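Local structure of probable Rab-related GTPase (Acanthamoeba polyphaga mimivirus, 5XC5) at residues A[7-12]-A[102-107]; A[18-23]-A[32-37]; A[147-152]-A[158-163]. The protein binds GTP together with magnesium as a Rab-family small GTPase and may take part in protein transport. The protein carries 1 engineered substitution. All coordinates share one frame; numbering follows the deposited sequence.

Contact 1: residues A[7-12]-A[102-107]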
loop_
_atom_site.group_PDB
_atom_site.type_symbol
_atom_site.label_atom_id
_atom_site.label_comp_id
_atom_site.label_asym_id
_atom_site.label_seq_id
_atom_site.Cartn_x
_atom_site.Cartn_y
_atom_site.Cartn_z
ATOM N N LYS A 7 8.099 -5.805 8.941
ATOM C CA LYS A 7 6.892 -5.017 9.166
ATOM C C LYS A 7 6.542 -4.204 7.923
ATOM O O LYS A 7 7.325 -3.360 7.480
ATOM C CB LYS A 7 7.041 -4.107 10.383
ATOM C CG LYS A 7 5.832 -3.183 10.587
ATOM C CD LYS A 7 5.869 -2.447 11.918
ATOM C CE LYS A 7 4.686 -1.488 12.028
ATOM N NZ LYS A 7 4.612 -0.824 13.369
ATOM N N ILE A 8 5.369 -4.474 7.366
ATOM C CA ILE A 8 4.830 -3.771 6.208
ATOM C C ILE A 8 3.525 -3.125 6.645
ATOM O O ILE A 8 2.667 -3.798 7.227
ATOM C CB ILE A 8 4.539 -4.740 5.042
ATOM C CG1 ILE A 8 5.690 -5.723 4.808
ATOM C CG2 ILE A 8 4.140 -3.967 3.766
ATOM C CD1 ILE A 8 6.977 -5.081 4.402
ATOM N N ILE A 9 3.359 -1.835 6.353
ATOM C CA ILE A 9 2.084 -1.166 6.612
ATOM C C ILE A 9 1.465 -0.695 5.301
ATOM O O ILE A 9 2.169 -0.326 4.353
ATOM C CB ILE A 9 2.191 0.008 7.611
ATOM C CG1 ILE A 9 3.055 1.138 7.045
ATOM C CG2 ILE A 9 2.672 -0.475 8.976
ATOM C CD1 ILE A 9 3.081 2.372 7.927
ATOM N N LEU A 10 0.134 -0.687 5.261
ATOM C CA LEU A 10 -0.623 -0.066 4.180
ATOM C C LEU A 10 -1.272 1.187 4.736
ATOM O O LEU A 10 -2.000 1.119 5.737
ATOM C CB LEU A 10 -1.711 -0.985 3.627
ATOM C CG LEU A 10 -1.206 -2.197 2.861
ATOM C CD1 LEU A 10 -0.983 -3.346 3.816
ATOM C CD2 LEU A 10 -2.192 -2.566 1.736
ATOM N N ILE A 11 -0.999 2.324 4.094
ATOM C CA ILE A 11 -1.594 3.602 4.458
ATOM C C ILE A 11 -2.145 4.262 3.199
ATOM O O ILE A 11 -1.755 3.928 2.078
ATOM C CB ILE A 11 -0.607 4.537 5.187
ATOM C CG1 ILE A 11 0.522 4.960 4.249
ATOM C CG2 ILE A 11 -0.018 3.850 6.420
ATOM C CD1 ILE A 11 1.603 5.842 4.920
ATOM N N GLY A 12 -3.074 5.181 3.393
ATOM C CA GLY A 12 -3.753 5.844 2.295
ATOM C C GLY A 12 -5.153 6.229 2.719
ATOM O O GLY A 12 -5.671 5.776 3.734
ATOM N N ASN A 102 4.944 12.041 3.902
ATOM C CA ASN A 102 5.555 13.021 4.792
ATOM C C ASN A 102 5.356 12.633 6.249
ATOM O O ASN A 102 6.296 12.681 7.049
ATOM C CB ASN A 102 4.951 14.397 4.529
ATOM C CG ASN A 102 5.440 15.433 5.509
ATOM O OD1 ASN A 102 6.570 15.912 5.402
ATOM N ND2 ASN A 102 4.594 15.782 6.478
ATOM N N ASP A 103 4.138 12.221 6.605
ATOM C CA ASP A 103 3.835 11.866 7.987
ATOM C C ASP A 103 4.563 10.601 8.409
ATOM O O ASP A 103 5.071 10.516 9.532
ATOM C CB ASP A 103 2.329 11.688 8.140
ATOM C CG ASP A 103 1.598 13.004 8.155
ATOM O OD1 ASP A 103 2.269 14.048 8.009
ATOM O OD2 ASP A 103 0.359 12.995 8.306
ATOM N N LEU A 104 4.590 9.589 7.541
ATOM C CA LEU A 104 5.369 8.395 7.835
ATOM C C LEU A 104 6.815 8.762 8.142
ATOM O O LEU A 104 7.398 8.269 9.111
ATOM C CB LEU A 104 5.294 7.425 6.651
ATOM C CG LEU A 104 6.238 6.221 6.680
ATOM C CD1 LEU A 104 5.910 5.277 7.816
ATOM C CD2 LEU A 104 6.177 5.490 5.344
ATOM N N ARG A 105 7.403 9.645 7.336
ATOM C CA ARG A 105 8.823 9.943 7.504
ATOM C C ARG A 105 9.111 10.764 8.757
ATOM O O ARG A 105 10.181 10.609 9.353
ATOM C CB ARG A 105 9.388 10.579 6.236
ATOM C CG ARG A 105 9.630 9.526 5.147
ATOM C CD ARG A 105 9.865 10.131 3.781
ATOM N NE ARG A 105 10.309 9.107 2.836
ATOM C CZ ARG A 105 10.340 9.263 1.514
ATOM N NH1 ARG A 105 9.937 10.393 0.962
ATOM N NH2 ARG A 105 10.762 8.271 0.747
ATOM N N ILE A 106 8.171 11.609 9.183
ATOM C CA ILE A 106 8.307 12.310 10.461
ATOM C C ILE A 106 8.381 11.321 11.612
ATOM O O ILE A 106 9.112 11.530 12.588
ATOM C CB ILE A 106 7.137 13.294 10.646
ATOM C CG1 ILE A 106 7.278 14.487 9.707
ATOM C CG2 ILE A 106 7.017 13.736 12.108
ATOM C CD1 ILE A 106 6.018 15.311 9.602
ATOM N N ASN A 107 7.631 10.230 11.523
ATOM C CA ASN A 107 7.469 9.318 12.644
ATOM C C ASN A 107 8.330 8.068 12.551
ATOM O O ASN A 107 8.416 7.324 13.532
ATOM C CB ASN A 107 6.004 8.906 12.767
ATOM C CG ASN A 107 5.132 10.030 13.266
ATOM O OD1 ASN A 107 5.054 10.273 14.470
ATOM N ND2 ASN A 107 4.472 10.725 12.354
#

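Contact 2: residues A[18-23]-A[32-37]. With MG (magnesium ion), chain C; GTP (guanosine-5'-triphosphate), chain B; ACT (acetate ion), chain F.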
loop_
_atom_site.group_PDB
_atom_site.type_symbol
_atom_site.label_atom_id
_atom_site.label_comp_id
_atom_site.label_asym_id
_atom_site.label_seq_id
_atom_site.Cartn_x
_atom_site.Cartn_y
_atom_site.Cartn_z
ATOM N N LYS A 18 -7.117 -0.352 0.342
ATOM C CA LYS A 18 -6.062 -0.997 1.125
ATOM C C LYS A 18 -6.502 -2.372 1.628
ATOM O O LYS A 18 -5.785 -3.366 1.464
ATOM C CB LYS A 18 -5.670 -0.105 2.304
ATOM C CG LYS A 18 -5.113 1.258 1.892
ATOM C CD LYS A 18 -4.791 2.118 3.118
ATOM C CE LYS A 18 -6.014 2.387 3.997
ATOM N NZ LYS A 18 -7.059 3.247 3.352
ATOM N N SER A 19 -7.669 -2.444 2.274
ATOM C CA SER A 19 -8.108 -3.714 2.845
ATOM C C SER A 19 -8.414 -4.737 1.760
ATOM O O SER A 19 -8.128 -5.928 1.924
ATOM C CB SER A 19 -9.319 -3.510 3.753
ATOM O OG SER A 19 -9.014 -2.633 4.820
ATOM N N SER A 20 -8.988 -4.287 0.647
ATOM C CA SER A 20 -9.257 -5.188 -0.471
ATOM C C SER A 20 -7.970 -5.783 -1.030
ATOM O O SER A 20 -7.902 -6.987 -1.314
ATOM C CB SER A 20 -10.027 -4.436 -1.551
ATOM O OG SER A 20 -11.282 -4.015 -1.055
ATOM N N ILE A 21 -6.926 -4.959 -1.158
ATOM C CA ILE A 21 -5.624 -5.442 -1.605
ATOM C C ILE A 21 -5.067 -6.483 -0.639
ATOM O O ILE A 21 -4.619 -7.558 -1.051
ATOM C CB ILE A 21 -4.662 -4.256 -1.794
ATOM C CG1 ILE A 21 -4.990 -3.505 -3.087
ATOM C CG2 ILE A 21 -3.228 -4.732 -1.796
ATOM C CD1 ILE A 21 -4.339 -2.127 -3.170
ATOM N N VAL A 22 -5.105 -6.191 0.666
ATOM C CA VAL A 22 -4.532 -7.135 1.622
ATOM C C VAL A 22 -5.291 -8.455 1.618
ATOM O O VAL A 22 -4.681 -9.533 1.655
ATOM C CB VAL A 22 -4.612 -6.518 3.032
ATOM C CG1 VAL A 22 -4.505 -7.607 4.105
ATOM C CG2 VAL A 22 -3.567 -5.472 3.220
ATOM N N HIS A 23 -6.626 -8.398 1.570
ATOM C CA HIS A 23 -7.409 -9.632 1.554
ATOM C C HIS A 23 -7.101 -10.448 0.308
ATOM O O HIS A 23 -7.016 -11.679 0.368
ATOM C CB HIS A 23 -8.908 -9.317 1.601
ATOM C CG HIS A 23 -9.396 -8.785 2.919
ATOM N ND1 HIS A 23 -8.578 -8.153 3.830
ATOM C CD2 HIS A 23 -10.632 -8.799 3.474
ATOM C CE1 HIS A 23 -9.287 -7.793 4.886
ATOM N NE2 HIS A 23 -10.537 -8.180 4.696
ATOM N N SER A 32 -15.095 -10.045 -0.443
ATOM C CA SER A 32 -16.489 -9.712 -0.161
ATOM C C SER A 32 -16.759 -9.200 1.255
ATOM O O SER A 32 -17.800 -8.576 1.498
ATOM C CB SER A 32 -17.380 -10.924 -0.448
ATOM O OG SER A 32 -17.062 -12.007 0.414
ATOM N N ASN A 33 -15.856 -9.452 2.198
ATOM C CA ASN A 33 -16.072 -9.108 3.605
ATOM C C ASN A 33 -15.221 -7.898 3.982
ATOM O O ASN A 33 -14.277 -7.999 4.775
ATOM C CB ASN A 33 -15.746 -10.324 4.509
ATOM C CG ASN A 33 -16.980 -11.127 4.885
ATOM O OD1 ASN A 33 -18.088 -10.594 4.944
ATOM N ND2 ASN A 33 -16.792 -12.416 5.151
ATOM N N VAL A 34 -15.562 -6.731 3.427
ATOM C CA VAL A 34 -14.774 -5.520 3.651
ATOM C C VAL A 34 -15.667 -4.376 4.121
ATOM O O VAL A 34 -16.669 -4.056 3.475
ATOM C CB VAL A 34 -13.958 -5.107 2.411
ATOM C CG1 VAL A 34 -13.093 -3.920 2.749
ATOM C CG2 VAL A 34 -13.081 -6.254 1.945
ATOM N N SER A 35 -15.280 -3.753 5.228
ATOM C CA SER A 35 -15.891 -2.562 5.802
ATOM C C SER A 35 -14.768 -1.618 6.197
ATOM O O SER A 35 -13.607 -2.036 6.292
ATOM C CB SER A 35 -16.719 -2.939 7.037
ATOM O OG SER A 35 -15.946 -3.699 7.949
ATOM N N PRO A 36 -15.067 -0.330 6.425
ATOM C CA PRO A 36 -13.992 0.630 6.716
ATOM C C PRO A 36 -13.172 0.213 7.929
ATOM O O PRO A 36 -13.696 -0.254 8.944
ATOM C CB PRO A 36 -14.736 1.949 6.971
ATOM C CG PRO A 36 -16.028 1.789 6.253
ATOM C CD PRO A 36 -16.380 0.338 6.311
ATOM N N THR A 37 -11.867 0.377 7.807
ATOM C CA THR A 37 -10.952 -0.014 8.862
ATOM C C THR A 37 -10.891 1.072 9.929
ATOM O O THR A 37 -10.887 2.272 9.630
ATOM C CB THR A 37 -9.571 -0.254 8.255
ATOM O OG1 THR A 37 -9.712 -1.154 7.139
ATOM C CG2 THR A 37 -8.599 -0.860 9.281
HETATM MG MG MG C . -9.618 -0.676 5.105
HETATM P PG GTP B . -10.502 2.417 4.710
HETATM O O1G GTP B . -10.328 1.173 5.560
HETATM O O2G GTP B . -11.784 3.134 5.015
HETATM O O3G GTP B . -9.302 3.337 4.780
HETATM O O3B GTP B . -10.690 1.999 3.135
HETATM P PB GTP B . -9.793 0.951 2.281
HETATM O O1B GTP B . -9.374 -0.227 3.138
HETATM O O2B GTP B . -8.653 1.675 1.621
HETATM O O3A GTP B . -10.747 0.521 1.049
HETATM P PA GTP B . -11.608 -0.855 0.946
HETATM O O1A GTP B . -10.685 -2.048 0.677
HETATM O O2A GTP B . -12.559 -0.978 2.155
HETATM O "O5'" GTP B . -12.426 -0.573 -0.430
HETATM C "C5'" GTP B . -13.358 0.484 -0.526
HETATM C "C4'" GTP B . -14.331 0.200 -1.670
HETATM O "O4'" GTP B . -13.593 0.246 -2.883
HETATM C "C3'" GTP B . -14.979 -1.170 -1.596
HETATM O "O3'" GTP B . -16.333 -1.087 -2.019
HETATM C "C2'" GTP B . -14.192 -1.987 -2.597
HETATM O "O2'" GTP B . -14.945 -3.039 -3.157
HETATM C "C1'" GTP B . -13.801 -0.943 -3.623
HETATM N N9 GTP B . -12.547 -1.345 -4.276
HETATM C C8 GTP B . -11.399 -1.798 -3.681
HETATM N N7 GTP B . -10.478 -2.048 -4.635
HETATM C C5 GTP B . -11.036 -1.761 -5.839
HETATM C C6 GTP B . -10.555 -1.830 -7.142
HETATM O O6 GTP B . -9.409 -2.211 -7.437
HETATM N N1 GTP B . -11.417 -1.456 -8.146
HETATM C C2 GTP B . -12.700 -1.013 -7.898
HETATM N N2 GTP B . -13.462 -0.666 -8.929
HETATM N N3 GTP B . -13.184 -0.934 -6.613
HETATM C C4 GTP B . -12.341 -1.316 -5.619
HETATM C C ACT F . -12.630 -11.375 1.914
HETATM O O ACT F . -11.460 -11.706 2.210
HETATM O OXT ACT F . -12.983 -10.223 2.260
HETATM C CH3 ACT F . -13.553 -12.309 1.189
HETATM O O HOH W 1 -11.547 -1.332 4.665
HETATM O O HOH W 2 -7.560 -0.135 5.418
#

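Contact 3: residues A[147-152]-A[158-163]. With GTP (guanosine-5'-triphosphate), chain B.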
loop_
_atom_site.group_PDB
_atom_site.type_symbol
_atom_site.label_atom_id
_atom_site.label_comp_id
_atom_site.label_asym_id
_atom_site.label_seq_id
_atom_site.Cartn_x
_atom_site.Cartn_y
_atom_site.Cartn_z
ATOM N N VAL A 147 3.425 1.531 -8.696
ATOM C CA VAL A 147 2.890 0.339 -9.345
ATOM C C VAL A 147 1.408 0.585 -9.556
ATOM O O VAL A 147 0.780 1.338 -8.809
ATOM C CB VAL A 147 3.163 -0.916 -8.473
ATOM C CG1 VAL A 147 2.417 -0.845 -7.147
ATOM C CG2 VAL A 147 2.829 -2.203 -9.223
ATOM N N PHE A 148 0.834 -0.085 -10.553
ATOM C CA PHE A 148 -0.588 0.022 -10.859
ATOM C C PHE A 148 -1.296 -1.284 -10.519
ATOM O O PHE A 148 -0.780 -2.373 -10.801
ATOM C CB PHE A 148 -0.783 0.370 -12.336
ATOM C CG PHE A 148 -0.359 1.776 -12.676
ATOM C CD1 PHE A 148 0.976 2.071 -12.946
ATOM C CD2 PHE A 148 -1.282 2.801 -12.697
ATOM C CE1 PHE A 148 1.373 3.371 -13.245
ATOM C CE2 PHE A 148 -0.896 4.100 -13.011
ATOM C CZ PHE A 148 0.435 4.378 -13.282
ATOM N N ALA A 149 -2.480 -1.180 -9.910
ATOM C CA ALA A 149 -3.165 -2.383 -9.454
ATOM C C ALA A 149 -4.681 -2.228 -9.477
ATOM O O ALA A 149 -5.228 -1.129 -9.610
ATOM C CB ALA A 149 -2.701 -2.779 -8.046
ATOM N N SER A 150 -5.353 -3.379 -9.384
ATOM C CA SER A 150 -6.765 -3.480 -9.043
ATOM C C SER A 150 -6.896 -4.582 -8.009
ATOM O O SER A 150 -6.374 -5.681 -8.215
ATOM C CB SER A 150 -7.594 -3.862 -10.268
ATOM O OG SER A 150 -8.928 -4.178 -9.880
ATOM N N SER A 151 -7.584 -4.282 -6.898
ATOM C CA SER A 151 -7.782 -5.270 -5.841
ATOM C C SER A 151 -8.433 -6.536 -6.366
ATOM O O SER A 151 -8.218 -7.620 -5.807
ATOM C CB SER A 151 -8.691 -4.698 -4.752
ATOM O OG SER A 151 -8.260 -3.423 -4.294
ATOM N N PHE A 152 -9.249 -6.419 -7.407
ATOM C CA PHE A 152 -10.016 -7.535 -7.941
ATOM C C PHE A 152 -9.220 -8.381 -8.917
ATOM O O PHE A 152 -9.718 -9.418 -9.366
ATOM C CB PHE A 152 -11.290 -7.017 -8.624
ATOM C CG PHE A 152 -12.104 -6.096 -7.760
ATOM C CD1 PHE A 152 -12.170 -6.292 -6.393
ATOM C CD2 PHE A 152 -12.787 -5.021 -8.315
ATOM C CE1 PHE A 152 -12.907 -5.440 -5.585
ATOM C CE2 PHE A 152 -13.536 -4.170 -7.511
ATOM C CZ PHE A 152 -13.586 -4.381 -6.147
ATOM N N ASN A 158 -0.364 -9.780 -6.605
ATOM C CA ASN A 158 0.854 -10.574 -6.536
ATOM C C ASN A 158 2.060 -9.769 -6.989
ATOM O O ASN A 158 3.146 -9.857 -6.390
ATOM C CB ASN A 158 0.682 -11.828 -7.392
ATOM C CG ASN A 158 1.941 -12.648 -7.486
ATOM O OD1 ASN A 158 2.629 -12.626 -8.504
ATOM N ND2 ASN A 158 2.253 -13.379 -6.423
ATOM N N ASN A 159 1.888 -8.972 -8.038
ATOM C CA ASN A 159 2.993 -8.181 -8.561
ATOM C C ASN A 159 3.433 -7.116 -7.561
ATOM O O ASN A 159 4.632 -6.947 -7.311
ATOM C CB ASN A 159 2.580 -7.538 -9.883
ATOM C CG ASN A 159 3.703 -6.756 -10.527
ATOM O OD1 ASN A 159 4.729 -7.324 -10.910
ATOM N ND2 ASN A 159 3.525 -5.446 -10.646
ATOM N N LEU A 160 2.480 -6.380 -6.984
ATOM C CA LEU A 160 2.872 -5.291 -6.093
ATOM C C LEU A 160 3.503 -5.825 -4.812
ATOM O O LEU A 160 4.491 -5.262 -4.321
ATOM C CB LEU A 160 1.716 -4.311 -5.838
ATOM C CG LEU A 160 0.581 -4.720 -4.891
ATOM C CD1 LEU A 160 0.896 -4.375 -3.428
ATOM C CD2 LEU A 160 -0.748 -4.095 -5.279
ATOM N N PHE A 161 2.976 -6.928 -4.266
ATOM C CA PHE A 161 3.660 -7.525 -3.124
ATOM C C PHE A 161 4.998 -8.124 -3.518
ATOM O O PHE A 161 5.937 -8.110 -2.712
ATOM C CB PHE A 161 2.787 -8.541 -2.394
ATOM C CG PHE A 161 1.900 -7.915 -1.384
ATOM C CD1 PHE A 161 2.362 -7.662 -0.106
ATOM C CD2 PHE A 161 0.612 -7.537 -1.719
ATOM C CE1 PHE A 161 1.551 -7.067 0.829
ATOM C CE2 PHE A 161 -0.210 -6.940 -0.787
ATOM C CZ PHE A 161 0.265 -6.693 0.491
ATOM N N GLY A 162 5.125 -8.622 -4.750
ATOM C CA GLY A 162 6.412 -9.136 -5.185
ATOM C C GLY A 162 7.494 -8.073 -5.188
ATOM O O GLY A 162 8.637 -8.337 -4.805
ATOM N N LYS A 163 7.156 -6.862 -5.638
ATOM C CA LYS A 163 8.112 -5.759 -5.586
ATOM C C LYS A 163 8.534 -5.485 -4.149
ATOM O O LYS A 163 9.721 -5.295 -3.863
ATOM C CB LYS A 163 7.479 -4.499 -6.177
ATOM C CG LYS A 163 7.176 -4.587 -7.662
ATOM C CD LYS A 163 6.364 -3.376 -8.154
ATOM C CE LYS A 163 7.161 -2.061 -8.172
ATOM N NZ LYS A 163 8.300 -2.107 -9.140
HETATM P PG GTP B . -10.502 2.417 4.710
HETATM O O1G GTP B . -10.328 1.173 5.560
HETATM O O2G GTP B . -11.784 3.134 5.015
HETATM O O3G GTP B . -9.302 3.337 4.780
HETATM O O3B GTP B . -10.690 1.999 3.135
HETATM P PB GTP B . -9.793 0.951 2.281
HETATM O O1B GTP B . -9.374 -0.227 3.138
HETATM O O2B GTP B . -8.653 1.675 1.621
HETATM O O3A GTP B . -10.747 0.521 1.049
HETATM P PA GTP B . -11.608 -0.855 0.946
HETATM O O1A GTP B . -10.685 -2.048 0.677
HETATM O O2A GTP B . -12.559 -0.978 2.155
HETATM O "O5'" GTP B . -12.426 -0.573 -0.430
HETATM C "C5'" GTP B . -13.358 0.484 -0.526
HETATM C "C4'" GTP B . -14.331 0.200 -1.670
HETATM O "O4'" GTP B . -13.593 0.246 -2.883
HETATM C "C3'" GTP B . -14.979 -1.170 -1.596
HETATM O "O3'" GTP B . -16.333 -1.087 -2.019
HETATM C "C2'" GTP B . -14.192 -1.987 -2.597
HETATM O "O2'" GTP B . -14.945 -3.039 -3.157
HETATM C "C1'" GTP B . -13.801 -0.943 -3.623
HETATM N N9 GTP B . -12.547 -1.345 -4.276
HETATM C C8 GTP B . -11.399 -1.798 -3.681
HETATM N N7 GTP B . -10.478 -2.048 -4.635
HETATM C C5 GTP B . -11.036 -1.761 -5.839
HETATM C C6 GTP B . -10.555 -1.830 -7.142
HETATM O O6 GTP B . -9.409 -2.211 -7.437
HETATM N N1 GTP B . -11.417 -1.456 -8.146
HETATM C C2 GTP B . -12.700 -1.013 -7.898
HETATM N N2 GTP B . -13.462 -0.666 -8.929
HETATM N N3 GTP B . -13.184 -0.934 -6.613
HETATM C C4 GTP B . -12.341 -1.316 -5.619
HETATM O O HOH W 3 0.767 -4.666 -10.111
#

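Contact 1: residues A[7-12]-A[102-107]
Ile-9 is the first residue of strand 6-12 to touch helix 91-107: its CD1 lies 4.1 Å from CD1 of Leu-104, and the two side chains run antiparallel alongside each other. With CG1 of Ile-9 set between the backbone N and the carbonyl carbon (chi1 65°), the outer part of the chain reaches over to the helix. Leu-10 belongs to the other face of the sheet, where it packs on Leu-83 and Ile-59; its carbonyl accepts a hydrogen bond from Thr-62 OG1. Ile-11 again points toward the helix, and its CD1 comes to 4.4 Å from CB of Leu-104, a looser touch nearer the root of that leucine. Both isoleucines also meet Cys-82 of the adjacent strand, which Leu-104 touches as well, together with Ile-114. One leucine thus spans several strands. Gly-12 is the first residue of the P-loop. The whole is helix-on-sheet packing of the Ras-type P-loop fold, with helix 91-107 laid over the central parallel strands.

Contact 2: residues A[18-23]-A[32-37]
Ser-19 and Thr-37 turn their hydroxyls toward one another and stop at a shared magnesium ion. OG of Ser-19 and OG1 of Thr-37 are 2.8 Å apart as neighbouring corners of its octahedron, not as a hydrogen-bonded pair. Opposite Ser-19 stands the gamma-phosphate oxygen O1G of GTP, opposite Thr-37 the beta-phosphate oxygen O1B; two waters fill the remaining axis. Asp-61 hydrogen-bonds Ser-19 OG from the second shell and so helps to fix its direction. Thr-37 grips twice, since its backbone N also bonds O1G at 2.8 Å (161°). Lys-18 and Ser-19 close the P-loop (Walker A), whose amides and those of the first helical turn hold the phosphates. Val-34 to Thr-37 fall in what is, by analogy with relatives, the effector region (switch I), and closure of this segment on magnesium and gamma-phosphate is the mark of the GTP-bound state. Lys-18, bent at chi3 and chi4, curls back to set NZ 2.7 Å from O3G and 2.8 Å from O2B, with a further bond to Gly-12 O; its charge probably offsets that of the phosphates. Ser-20 gives both N and OG to O1A. Three residues before Thr-37, Val-34 lies along one flank of the helix, one methyl to each turn. CG1, anti to the backbone N (chi1 -176°), meets CB of Ser-19 at 3.9 Å, while CG2 approaches CD2 of His-23 obliquely at 3.8 Å. The edge of the His-23 ring faces an acetate, probably from the crystallisation liquor, whose OXT lies in the ring plane and is hydrogen-bonded by Asn-33 N at 3.0 Å. One of the metal-bound waters donates to Ser-35 O and to O2A of GTP.

Contact 3: residues A[147-152]-A[158-163]
CA of Val-147 on strand 145-148 and CA of Leu-160 on helix 154-169 are 6.5 Å apart, the closest backbone approach, with no direct hydrogen bond between the two segments. Both methyls of Val-147 are engaged: CG1 rests 3.8 Å from CB of Leu-160, the side chains crossing at about a right angle, while CG2 touches both ND2 of Asn-159 and CD of Lys-163. Lys-163 lies alongside the valine and bends at chi3 and chi4, its NZ ending in a salt bridge with Asp-145. Two residues on, CB of Ala-149 meets CD2 of Leu-160 at 3.6 Å. A water joins the segments too, donating to Phe-148 O and accepting from Asn-159 ND2. Beyond Ala-149 the chain turns to GTP. Ser-151 reads the base with N on O6 (2.8 Å) and OG on N7 (2.6 Å), and Phe-152 covers the guanine with its ring shifted off centre. These residues occupy the place of the family's SAK (G5) loop. The chemistry implies a division of labour: mainly aliphatic contacts, with one water bridge, hold Val-147 and Ala-149 to the helix, whereas in the loop the Ser-151 amide on O6 suits guanine and the OG-N7 bond would suit any purine.

How the contacts relate
From the N terminus, strand 6-12 leads through the P-loop into helix 18-26, so the first segments of contacts 1 and 2 are separated only by the P-loop. Contact 2 closes a short loop, bringing residues 32-37 back onto that helix; it falls wholly within the much longer loop that contact 1 closes when helix 91-107 returns to the first strand. Contact 3 comes later in series, a short closure between the edge strand 145-148 and the last helix. Contacts 1 and 3 reach the same sheet on opposite sides of the chain's centre. Contact 2 joins both neighbours: Leu-10 packs on the backbone of Lys-18, Ile-21 packs on Phe-161, and contacts 2 and 3 both touch GTP.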